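Local structure of mucus binding protein (Lactobacillus reuteri, 3I57) at residues V80-S85 with T121-L126; T99-Y104 with A111-A116; Q2-Q7 with Q67-I72; P151-Y156 with V179-D184. The protein probably binds mucus as a cell-wall-linked surface protein, of which this calcium-carrying repeat also binds immunoglobulins. All blocks are in the same frame, centred on the assembly; numbering follows the deposited sequence.

Contact 1 of 4, residues V80-S85 with T121-L126; sequences VDPNHS and TRNGVL
Thr-121 OG1 is the best-held polar atom here, gripped by two hydrogen bonds, to Glu-140 and Asn-139. Across the contact the shorter of two bonds runs from Val-80 N to Gly-124 O, 2.8 Å and almost straight (172°), although the donor stands above the carbonyl plane. The return bond, from Gly-124 N to Val-80 O, is longer at 3.2 Å and equally straight. Together they make Val-80 and Gly-124 an antiparallel hydrogen-bonded pair, where the end of strand 67-80 runs beside strand 112-127. Asn-123 OD1 also lies 3.3 Å from Val-80 O, acceptor beside acceptor. The amide nitrogen of Asn-123 turns to the ring of Pro-82, with ND2 3.6 Å from Pro-82 CG, and makes a weak hydrogen bond to Asn-139.

Past Val-80 the chain leaves the sheet in a type I turn from Asp-81 to His-84, closed by His-84 N on Asp-81 O. Pro-82 lies over the Arg-122 peptide, its CA 3.3 Å from Arg-122 O in a CA-H...O contact, while its CB meets Thr-121 CB. The turn brings His-84 back over Val-80: its CG is anti to the backbone N (chi1 -164°), so that Val-80 CG1 lies under one face of the imidazole, toward the rim. Val-80 CG1 also meets Leu-126 CB at 3.7 Å, and Leu-126 CD2 comes within 3.9 Å of His-84 NE2. Val-133 touches all three side chains. Pairing continues at Glu-78 with Leu-126, but past Val-80 no hydrogen bond crosses, and the turn rests on van der Waals and CA-H...O contacts of Pro-82 and on His-84 against Leu-126.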
# COMPACT_ATOMS: atom_id res chain seq x y z
N VAL A 80 -4.25 4.98 -6.29
CA VAL A 80 -5.48 4.23 -6.09
C VAL A 80 -6.34 4.79 -4.94
O VAL A 80 -5.86 5.53 -4.08
CB VAL A 80 -5.23 2.69 -5.85
CG1 VAL A 80 -4.53 2.05 -7.04
CG2 VAL A 80 -4.40 2.46 -4.55
N ASP A 81 -7.62 4.42 -4.97
CA ASP A 81 -8.59 4.87 -3.99
C ASP A 81 -8.50 3.99 -2.73
O ASP A 81 -7.88 2.94 -2.75
CB ASP A 81 -10.00 4.84 -4.62
CG ASP A 81 -10.14 5.81 -5.83
OD1 ASP A 81 -9.35 6.77 -5.93
OD2 ASP A 81 -11.04 5.63 -6.68
N PRO A 82 -9.14 4.41 -1.63
CA PRO A 82 -9.10 3.67 -0.38
C PRO A 82 -9.69 2.26 -0.47
O PRO A 82 -9.46 1.46 0.41
CB PRO A 82 -9.95 4.54 0.56
CG PRO A 82 -9.70 5.97 0.04
CD PRO A 82 -9.81 5.72 -1.48
N ASN A 83 -10.45 1.94 -1.51
CA ASN A 83 -11.08 0.63 -1.58
C ASN A 83 -10.20 -0.37 -2.29
O ASN A 83 -10.58 -1.52 -2.46
CB ASN A 83 -12.43 0.69 -2.28
CG ASN A 83 -13.33 1.76 -1.71
OD1 ASN A 83 -13.68 2.72 -2.40
ND2 ASN A 83 -13.66 1.64 -0.43
N HIS A 84 -9.03 0.06 -2.71
CA HIS A 84 -8.21 -0.82 -3.55
C HIS A 84 -7.53 -1.89 -2.70
O HIS A 84 -7.14 -1.64 -1.56
CB HIS A 84 -7.19 -0.01 -4.34
CG HIS A 84 -6.59 -0.77 -5.49
ND1 HIS A 84 -6.88 -0.48 -6.81
CD2 HIS A 84 -5.72 -1.80 -5.51
CE1 HIS A 84 -6.20 -1.31 -7.59
NE2 HIS A 84 -5.49 -2.11 -6.83
N SER A 85 -7.42 -3.10 -3.24
CA SER A 85 -6.74 -4.17 -2.52
C SER A 85 -5.22 -4.04 -2.70
O SER A 85 -4.75 -3.31 -3.58
CB SER A 85 -7.21 -5.55 -2.99
OG SER A 85 -6.92 -5.73 -4.36
N THR A 121 -10.23 6.63 6.14
CA THR A 121 -9.80 6.19 4.82
C THR A 121 -8.45 6.79 4.49
O THR A 121 -8.04 7.80 5.05
CB THR A 121 -10.79 6.64 3.69
OG1 THR A 121 -10.76 8.07 3.54
CG2 THR A 121 -12.18 6.20 4.00
N ARG A 122 -7.75 6.14 3.57
CA ARG A 122 -6.45 6.66 3.11
C ARG A 122 -6.28 6.23 1.65
O ARG A 122 -6.66 5.10 1.28
CB ARG A 122 -5.31 6.17 4.01
CG ARG A 122 -5.11 4.63 4.06
CD ARG A 122 -4.09 4.24 5.10
NE ARG A 122 -3.99 2.78 5.22
CZ ARG A 122 -3.07 2.16 5.96
NH1 ARG A 122 -2.16 2.87 6.62
NH2 ARG A 122 -3.06 0.83 6.02
N ASN A 123 -5.77 7.14 0.83
CA ASN A 123 -5.44 6.80 -0.54
C ASN A 123 -4.06 6.20 -0.57
O ASN A 123 -3.35 6.27 0.41
CB ASN A 123 -5.48 8.03 -1.45
CG ASN A 123 -6.90 8.40 -1.77
OD1 ASN A 123 -7.36 8.28 -2.92
ND2 ASN A 123 -7.63 8.78 -0.76
N GLY A 124 -3.70 5.61 -1.69
CA GLY A 124 -2.38 5.01 -1.79
C GLY A 124 -1.88 5.03 -3.23
O GLY A 124 -2.52 5.56 -4.13
N VAL A 125 -0.68 4.48 -3.40
CA VAL A 125 -0.06 4.37 -4.70
C VAL A 125 0.31 2.90 -4.88
O VAL A 125 1.09 2.33 -4.09
CB VAL A 125 1.21 5.14 -4.73
CG1 VAL A 125 1.98 4.86 -6.01
CG2 VAL A 125 0.93 6.66 -4.54
N LEU A 126 -0.23 2.30 -5.94
CA LEU A 126 -0.05 0.90 -6.22
C LEU A 126 1.21 0.74 -7.07
O LEU A 126 1.44 1.50 -8.00
CB LEU A 126 -1.25 0.35 -6.98
CG LEU A 126 -1.06 -1.01 -7.62
CD1 LEU A 126 -1.00 -2.10 -6.56
CD2 LEU A 126 -2.19 -1.23 -8.66

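Contact 2 of 4, residues T99-Y104 with A111-A116; sequences TVHYKY and AEDQTA
His-101 and Asp-113 both place CG anti to the carbonyl carbon (chi1 -58° and -72°), so that imidazole and carboxylate rise side by side from neighbouring antiparallel strands. His-101 ND1 donates to Asp-113 OD1 at 2.7 Å, with a nearly straight N-H (167°). The oxygen lies in the ring plane at the imidazole edge, but the nitrogen stands above the plane of the carboxylate. A second bond grips OD1: water 1 donates to it at 2.7 Å. The same water donates to Ala-111 O at 2.6 Å and accepts from Tyr-102 N at 2.9 Å, relaying between two strands that have parted here. The direct bond from Ala-111 N to Tyr-102 O is weak at 3.5 Å.

Pairing is regular further along, where Val-100 N reaches Gln-114 O at 2.9 Å, nearly along the C=O axis, and Gln-114 N returns to Val-100 O. This hairpin, strand 93-104 with strand 112-127, belongs to the Muc B2-like part of the repeat. On the face away from the His-Asp pair, the Tyr-102 ring lies along strand 112-127: Glu-112 O sits in the ring plane at the edge, 3.2 Å from CD2, and Tyr-102 CB packs on Ala-111 CB. Pro-151 and Val-179 also touch this side chain. On the His-101 face of the sheet, Thr-99 CG2 adjoins Asp-113 OD2. The carboxylate beside His-101 would tend to stabilise a protonated imidazole, and the twice-gripped OD1 ties side chain, water and both backbones into one polar network where direct pairing weakens.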
# COMPACT_ATOMS: atom_id res chain seq x y z
N THR A 99 -16.95 1.97 22.98
CA THR A 99 -17.77 1.11 23.85
C THR A 99 -18.06 1.87 25.13
O THR A 99 -17.12 2.36 25.79
CB THR A 99 -17.01 -0.18 24.24
OG1 THR A 99 -16.69 -0.89 23.06
CG2 THR A 99 -17.88 -1.08 25.12
N VAL A 100 -19.34 1.96 25.47
CA VAL A 100 -19.76 2.57 26.72
C VAL A 100 -20.42 1.54 27.62
O VAL A 100 -21.41 0.89 27.23
CB VAL A 100 -20.75 3.71 26.49
CG1 VAL A 100 -21.15 4.35 27.85
CG2 VAL A 100 -20.15 4.74 25.50
N HIS A 101 -19.84 1.37 28.79
CA HIS A 101 -20.38 0.52 29.83
C HIS A 101 -21.30 1.33 30.74
O HIS A 101 -21.12 2.55 30.90
CB HIS A 101 -19.25 -0.08 30.68
CG HIS A 101 -18.24 -0.87 29.92
ND1 HIS A 101 -18.58 -1.93 29.11
CD2 HIS A 101 -16.89 -0.79 29.88
CE1 HIS A 101 -17.49 -2.47 28.60
NE2 HIS A 101 -16.45 -1.78 29.04
N TYR A 102 -22.24 0.64 31.38
CA TYR A 102 -23.20 1.30 32.30
C TYR A 102 -23.21 0.52 33.59
O TYR A 102 -23.55 -0.67 33.60
CB TYR A 102 -24.62 1.39 31.70
CG TYR A 102 -24.66 2.13 30.40
CD1 TYR A 102 -24.49 3.52 30.35
CD2 TYR A 102 -24.80 1.43 29.20
CE1 TYR A 102 -24.49 4.20 29.13
CE2 TYR A 102 -24.80 2.08 27.99
CZ TYR A 102 -24.65 3.45 27.95
OH TYR A 102 -24.64 4.06 26.70
N LYS A 103 -22.81 1.18 34.67
CA LYS A 103 -22.57 0.51 35.95
C LYS A 103 -23.10 1.30 37.13
O LYS A 103 -23.26 2.52 37.06
CB LYS A 103 -21.07 0.29 36.16
CG LYS A 103 -20.40 -0.62 35.09
CD LYS A 103 -18.88 -0.76 35.29
CE LYS A 103 -18.23 -1.71 34.28
NZ LYS A 103 -16.81 -2.06 34.66
N TYR A 104 -23.33 0.62 38.25
CA TYR A 104 -23.61 1.31 39.49
C TYR A 104 -22.25 1.59 40.14
O TYR A 104 -21.24 1.20 39.59
CB TYR A 104 -24.56 0.46 40.36
CG TYR A 104 -25.93 0.27 39.75
CD1 TYR A 104 -26.86 1.29 39.77
CD2 TYR A 104 -26.31 -0.95 39.18
CE1 TYR A 104 -28.10 1.13 39.23
CE2 TYR A 104 -27.57 -1.12 38.63
CZ TYR A 104 -28.46 -0.08 38.68
OH TYR A 104 -29.72 -0.20 38.14
N ALA A 111 -26.83 -1.55 32.79
CA ALA A 111 -27.48 -1.69 31.49
C ALA A 111 -26.49 -2.30 30.53
O ALA A 111 -25.30 -2.36 30.84
CB ALA A 111 -27.93 -0.32 30.98
N GLU A 112 -26.95 -2.76 29.38
CA GLU A 112 -26.03 -3.35 28.40
C GLU A 112 -25.22 -2.26 27.71
O GLU A 112 -25.71 -1.16 27.52
CB GLU A 112 -26.77 -4.19 27.35
CG GLU A 112 -27.63 -5.34 27.94
CD GLU A 112 -26.88 -6.17 28.98
OE1 GLU A 112 -25.77 -6.65 28.68
OE2 GLU A 112 -27.40 -6.32 30.11
N ASP A 113 -23.98 -2.59 27.37
CA ASP A 113 -23.09 -1.70 26.63
C ASP A 113 -23.79 -1.15 25.39
O ASP A 113 -24.62 -1.84 24.78
CB ASP A 113 -21.89 -2.50 26.12
CG ASP A 113 -20.90 -2.90 27.20
OD1 ASP A 113 -21.08 -2.52 28.38
OD2 ASP A 113 -19.91 -3.60 26.83
N GLN A 114 -23.45 0.07 25.01
CA GLN A 114 -23.76 0.58 23.68
C GLN A 114 -22.44 0.84 22.97
O GLN A 114 -21.44 1.15 23.61
CB GLN A 114 -24.53 1.89 23.77
CG GLN A 114 -25.97 1.69 24.13
CD GLN A 114 -26.75 2.98 24.13
OE1 GLN A 114 -27.24 3.40 25.18
NE2 GLN A 114 -26.85 3.62 22.97
N THR A 115 -22.45 0.68 21.66
CA THR A 115 -21.25 0.89 20.87
C THR A 115 -21.55 1.78 19.69
O THR A 115 -22.70 1.94 19.31
CB THR A 115 -20.67 -0.42 20.33
OG1 THR A 115 -21.65 -1.13 19.55
CG2 THR A 115 -20.18 -1.28 21.50
N ALA A 116 -20.49 2.34 19.12
CA ALA A 116 -20.60 3.12 17.90
C ALA A 116 -19.29 2.98 17.16
O ALA A 116 -18.27 2.64 17.76
CB ALA A 116 -20.86 4.56 18.22
O HOH W 1 -22.70 -2.09 30.49

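Contact 3 of 4, residues Q2-Q7 with Q67-I72; sequences QKVHVQ and QFYTVI. With CA (calcium ion), chain C.
Metal ligation opens the first strand. Gln-2, its chain bent at chi2, turns OE1 onto the calcium ion at 2.5 Å, while NE2 is held by Asp-63 and Thr-26. Two waters also bind it: water 2 accepts from Lys-3 N and water 3 donates to Lys-3 O. Asp-60, Asp-62 and Asn-65 supply the remaining three atoms.

Backbone bonds join the strands in parallel. Lys-3 O also accepts from Gln-67 N at 3.1 Å; His-5 N to Gln-67 O and Tyr-69 N to His-5 O follow, then Gln-7 N to Tyr-69 O and Val-71 N to Gln-7 O. Such a parallel pair of N-terminal and late strands, with helix 35-43 in the connection between them, is the centre of the beta-grasp fold.

Aromatic contact lies on the face of His-5 and Phe-68, whose side chains run side by side with planes 33° apart. His-5 CD2 sits over one face of the phenyl ring, 3.3 Å from Phe-68 CE1, and the imidazole nitrogens are bonded to Asp-66 and Asp-21.

Apolar contacts occupy the other face: Val-4 CG1 meets the Tyr-69 ring in plane at its edge, 3.9 Å from CE2, and Val-6 CG1 touches Val-71 CG2. Tyr-69 OH is bonded to Glu-57.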
# COMPACT_ATOMS: atom_id res chain seq x y z
N GLN A 2 31.96 -12.95 -32.07
CA GLN A 2 31.87 -11.97 -30.98
C GLN A 2 30.59 -12.25 -30.19
O GLN A 2 29.65 -12.84 -30.73
CB GLN A 2 31.80 -10.56 -31.56
CG GLN A 2 33.00 -10.20 -32.44
CD GLN A 2 34.31 -10.38 -31.69
OE1 GLN A 2 34.34 -10.32 -30.45
NE2 GLN A 2 35.40 -10.61 -32.43
N LYS A 3 30.54 -11.81 -28.95
CA LYS A 3 29.37 -12.08 -28.10
C LYS A 3 28.85 -10.80 -27.52
O LYS A 3 29.61 -9.91 -27.15
CB LYS A 3 29.72 -13.03 -26.95
CG LYS A 3 30.08 -14.44 -27.36
CD LYS A 3 30.48 -15.27 -26.12
CE LYS A 3 30.07 -16.73 -26.29
NZ LYS A 3 28.60 -16.91 -26.57
N VAL A 4 27.53 -10.74 -27.41
CA VAL A 4 26.85 -9.58 -26.89
C VAL A 4 25.87 -10.09 -25.83
O VAL A 4 25.30 -11.18 -25.98
CB VAL A 4 26.04 -8.87 -28.01
CG1 VAL A 4 25.12 -7.83 -27.39
CG2 VAL A 4 26.96 -8.22 -28.98
N HIS A 5 25.69 -9.32 -24.76
CA HIS A 5 24.76 -9.74 -23.71
C HIS A 5 23.86 -8.57 -23.40
O HIS A 5 24.33 -7.51 -23.06
CB HIS A 5 25.56 -10.10 -22.43
CG HIS A 5 26.71 -11.01 -22.70
ND1 HIS A 5 26.54 -12.36 -22.94
CD2 HIS A 5 28.04 -10.77 -22.81
CE1 HIS A 5 27.72 -12.92 -23.16
NE2 HIS A 5 28.65 -11.97 -23.09
N VAL A 6 22.56 -8.77 -23.49
CA VAL A 6 21.64 -7.67 -23.20
C VAL A 6 20.95 -7.98 -21.89
O VAL A 6 20.30 -9.01 -21.76
CB VAL A 6 20.59 -7.51 -24.30
CG1 VAL A 6 19.68 -6.33 -23.97
CG2 VAL A 6 21.28 -7.32 -25.65
N GLN A 7 21.09 -7.09 -20.92
CA GLN A 7 20.69 -7.42 -19.55
C GLN A 7 19.49 -6.58 -19.17
O GLN A 7 19.57 -5.36 -19.18
CB GLN A 7 21.86 -7.19 -18.58
CG GLN A 7 23.06 -8.11 -18.93
CD GLN A 7 24.35 -7.68 -18.28
OE1 GLN A 7 25.10 -8.49 -17.68
NE2 GLN A 7 24.64 -6.41 -18.38
N GLN A 67 30.50 -7.60 -25.28
CA GLN A 67 29.76 -6.35 -25.20
C GLN A 67 28.56 -6.56 -24.28
O GLN A 67 27.85 -7.54 -24.44
CB GLN A 67 29.28 -5.94 -26.60
CG GLN A 67 30.43 -5.44 -27.49
CD GLN A 67 30.08 -5.43 -28.96
OE1 GLN A 67 29.43 -4.50 -29.47
NE2 GLN A 67 30.51 -6.46 -29.65
N PHE A 68 28.37 -5.66 -23.32
CA PHE A 68 27.20 -5.72 -22.44
C PHE A 68 26.35 -4.48 -22.58
O PHE A 68 26.89 -3.37 -22.60
CB PHE A 68 27.67 -5.85 -20.97
CG PHE A 68 28.46 -7.11 -20.69
CD1 PHE A 68 27.85 -8.20 -20.09
CD2 PHE A 68 29.80 -7.21 -21.03
CE1 PHE A 68 28.58 -9.39 -19.81
CE2 PHE A 68 30.54 -8.39 -20.77
CZ PHE A 68 29.94 -9.47 -20.17
N TYR A 69 25.02 -4.65 -22.64
CA TYR A 69 24.13 -3.49 -22.67
C TYR A 69 22.98 -3.74 -21.73
O TYR A 69 22.34 -4.80 -21.82
CB TYR A 69 23.57 -3.29 -24.07
CG TYR A 69 24.66 -3.16 -25.08
CD1 TYR A 69 25.36 -1.96 -25.21
CD2 TYR A 69 25.05 -4.25 -25.86
CE1 TYR A 69 26.39 -1.84 -26.12
CE2 TYR A 69 26.07 -4.12 -26.78
CZ TYR A 69 26.74 -2.93 -26.90
OH TYR A 69 27.75 -2.81 -27.82
N THR A 70 22.70 -2.78 -20.87
CA THR A 70 21.58 -2.91 -19.92
C THR A 70 20.29 -2.22 -20.41
O THR A 70 20.32 -1.23 -21.17
CB THR A 70 21.96 -2.37 -18.52
OG1 THR A 70 22.36 -1.00 -18.63
CG2 THR A 70 23.12 -3.18 -17.90
N VAL A 71 19.15 -2.80 -20.02
CA VAL A 71 17.87 -2.18 -20.25
C VAL A 71 17.27 -2.07 -18.86
O VAL A 71 16.99 -3.08 -18.21
CB VAL A 71 16.93 -3.05 -21.17
CG1 VAL A 71 15.60 -2.34 -21.37
CG2 VAL A 71 17.56 -3.27 -22.54
N ILE A 72 17.10 -0.85 -18.40
CA ILE A 72 16.84 -0.66 -16.98
C ILE A 72 15.40 -0.19 -16.83
O ILE A 72 14.95 0.69 -17.55
CB ILE A 72 17.81 0.39 -16.35
CG1 ILE A 72 19.26 -0.11 -16.40
CG2 ILE A 72 17.46 0.66 -14.86
CD1 ILE A 72 20.31 0.96 -16.05
CA CA C . 34.08 -8.90 -28.46
O HOH W 2 33.35 -11.17 -27.68
O HOH W 3 31.73 -8.60 -28.47

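Contact 4 of 4, residues P151-Y156 with V179-D184; sequences PTIAGY and VIYTAD
The Tyr-181 ring carries Ile-153 CD1 over the centre of one face, a CH-pi contact 3.8 Å from the centroid and 9° off the ring normal. At its edge, near the ring plane, lie Pro-151 O and Tyr-156 CB, the latter 4.0 Å from Tyr-181 CD2. The Tyr-156 ring is placed obliquely against the backbone of strand 176-183, with CD1 3.5 Å from Ala-183 N, and also meets the ring of Tyr-104.

Tyr-181 OH donates to Pro-151 O at 2.6 Å, in the carbonyl plane and on a lone pair. It also lies against the proline ring, 3.3 Å from Pro-151 CD. Then comes a type II turn from Ile-153 to Tyr-156, closed by Tyr-156 N on Ile-153 O; Gly-155 takes phi 92°, at which a side chain would collide with the preceding carbonyl. Its O accepts from Asp-184 N at 3.0 Å. Tyr-156 and Ala-183 form an antiparallel non-hydrogen-bonded pair, the start of short strand 156-158. The short phenol bond satisfies the hydroxyl of a buried tyrosine and ties the loop before the turn to strand 176-183, while Asp-184 N joins the turn to the chain end.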
# COMPACT_ATOMS: atom_id res chain seq x y z
N PRO A 151 -29.19 5.11 29.03
CA PRO A 151 -30.57 4.74 29.33
C PRO A 151 -31.09 5.36 30.61
O PRO A 151 -30.32 5.67 31.53
CB PRO A 151 -30.51 3.21 29.51
CG PRO A 151 -29.04 2.86 29.65
CD PRO A 151 -28.31 3.94 28.88
N THR A 152 -32.40 5.52 30.68
CA THR A 152 -33.05 6.01 31.89
C THR A 152 -33.39 4.83 32.79
O THR A 152 -34.03 3.88 32.36
CB THR A 152 -34.33 6.76 31.53
OG1 THR A 152 -33.95 7.92 30.77
CG2 THR A 152 -35.11 7.17 32.80
N ILE A 153 -32.91 4.89 34.02
CA ILE A 153 -33.15 3.83 34.99
C ILE A 153 -33.85 4.48 36.18
O ILE A 153 -33.29 5.34 36.85
CB ILE A 153 -31.82 3.15 35.39
CG1 ILE A 153 -31.06 2.70 34.14
CG2 ILE A 153 -32.05 1.95 36.33
CD1 ILE A 153 -29.80 1.91 34.42
N ALA A 154 -35.10 4.08 36.44
CA ALA A 154 -35.87 4.69 37.52
C ALA A 154 -35.08 4.70 38.82
O ALA A 154 -34.52 3.68 39.22
CB ALA A 154 -37.21 3.96 37.72
N GLY A 155 -35.02 5.86 39.45
CA GLY A 155 -34.41 5.97 40.76
C GLY A 155 -32.95 6.34 40.70
O GLY A 155 -32.30 6.47 41.73
N TYR A 156 -32.43 6.49 39.48
CA TYR A 156 -31.01 6.77 39.26
C TYR A 156 -30.78 7.84 38.18
O TYR A 156 -31.64 8.07 37.34
CB TYR A 156 -30.26 5.49 38.87
CG TYR A 156 -30.21 4.46 39.97
CD1 TYR A 156 -29.13 4.40 40.82
CD2 TYR A 156 -31.24 3.54 40.15
CE1 TYR A 156 -29.05 3.45 41.84
CE2 TYR A 156 -31.17 2.57 41.16
CZ TYR A 156 -30.08 2.55 42.00
OH TYR A 156 -29.99 1.61 43.01
N VAL A 179 -20.13 4.94 32.15
CA VAL A 179 -21.12 5.84 32.72
C VAL A 179 -21.57 5.17 34.04
O VAL A 179 -21.82 3.96 34.06
CB VAL A 179 -22.27 6.01 31.71
CG1 VAL A 179 -23.51 6.64 32.35
CG2 VAL A 179 -21.80 6.90 30.52
N ILE A 180 -21.64 5.95 35.13
CA ILE A 180 -21.96 5.43 36.48
C ILE A 180 -23.32 5.99 36.89
O ILE A 180 -23.58 7.18 36.68
CB ILE A 180 -20.92 5.92 37.52
CG1 ILE A 180 -19.57 5.27 37.29
CG2 ILE A 180 -21.40 5.62 38.96
CD1 ILE A 180 -18.49 5.78 38.18
N TYR A 181 -24.18 5.14 37.45
CA TYR A 181 -25.52 5.55 37.87
C TYR A 181 -25.56 5.72 39.37
O TYR A 181 -25.16 4.81 40.12
CB TYR A 181 -26.60 4.54 37.44
CG TYR A 181 -26.96 4.64 35.99
CD1 TYR A 181 -26.17 4.02 35.01
CD2 TYR A 181 -28.04 5.40 35.57
CE1 TYR A 181 -26.47 4.15 33.68
CE2 TYR A 181 -28.36 5.52 34.24
CZ TYR A 181 -27.56 4.90 33.29
OH TYR A 181 -27.88 5.05 31.97
N THR A 182 -26.02 6.89 39.80
CA THR A 182 -26.06 7.25 41.21
C THR A 182 -27.52 7.39 41.64
O THR A 182 -28.35 7.94 40.92
CB THR A 182 -25.29 8.55 41.46
OG1 THR A 182 -23.89 8.34 41.19
CG2 THR A 182 -25.45 9.01 42.90
N ALA A 183 -27.84 6.89 42.83
CA ALA A 183 -29.20 6.97 43.32
C ALA A 183 -29.65 8.42 43.56
O ALA A 183 -28.86 9.25 43.99
CB ALA A 183 -29.37 6.12 44.61
N ASP A 184 -30.91 8.70 43.22
CA ASP A 184 -31.54 9.99 43.48
C ASP A 184 -31.66 10.25 44.98
O ASP A 184 -32.02 9.33 45.72
CB ASP A 184 -32.95 10.01 42.88
CG ASP A 184 -32.96 10.02 41.37
OD1 ASP A 184 -31.92 10.34 40.74
OD2 ASP A 184 -34.02 9.70 40.81

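From the N terminus, contact 3 closes first, joining residues 2-7 to 67-72 around a loop that contains helix 35-43, in the mucin binding part of the repeat. Strand 67-80 then runs on to contact 1, which opens a second loop closed at 121-126. Nested inside it is the shorter loop of contact 2, a hairpin sharing strand 112-127 with contact 1. Contact 4 follows in series and ties a late loop to the last strand. Contacts 2 and 4 touch through strands 93-104 and 176-183, with probable hydrogen bonds His-101 O to Val-179 N and Lys-103 O to Tyr-181 N. Contacts 3 and 4 lie on opposite sides of the chain's centre, contact 1 near it.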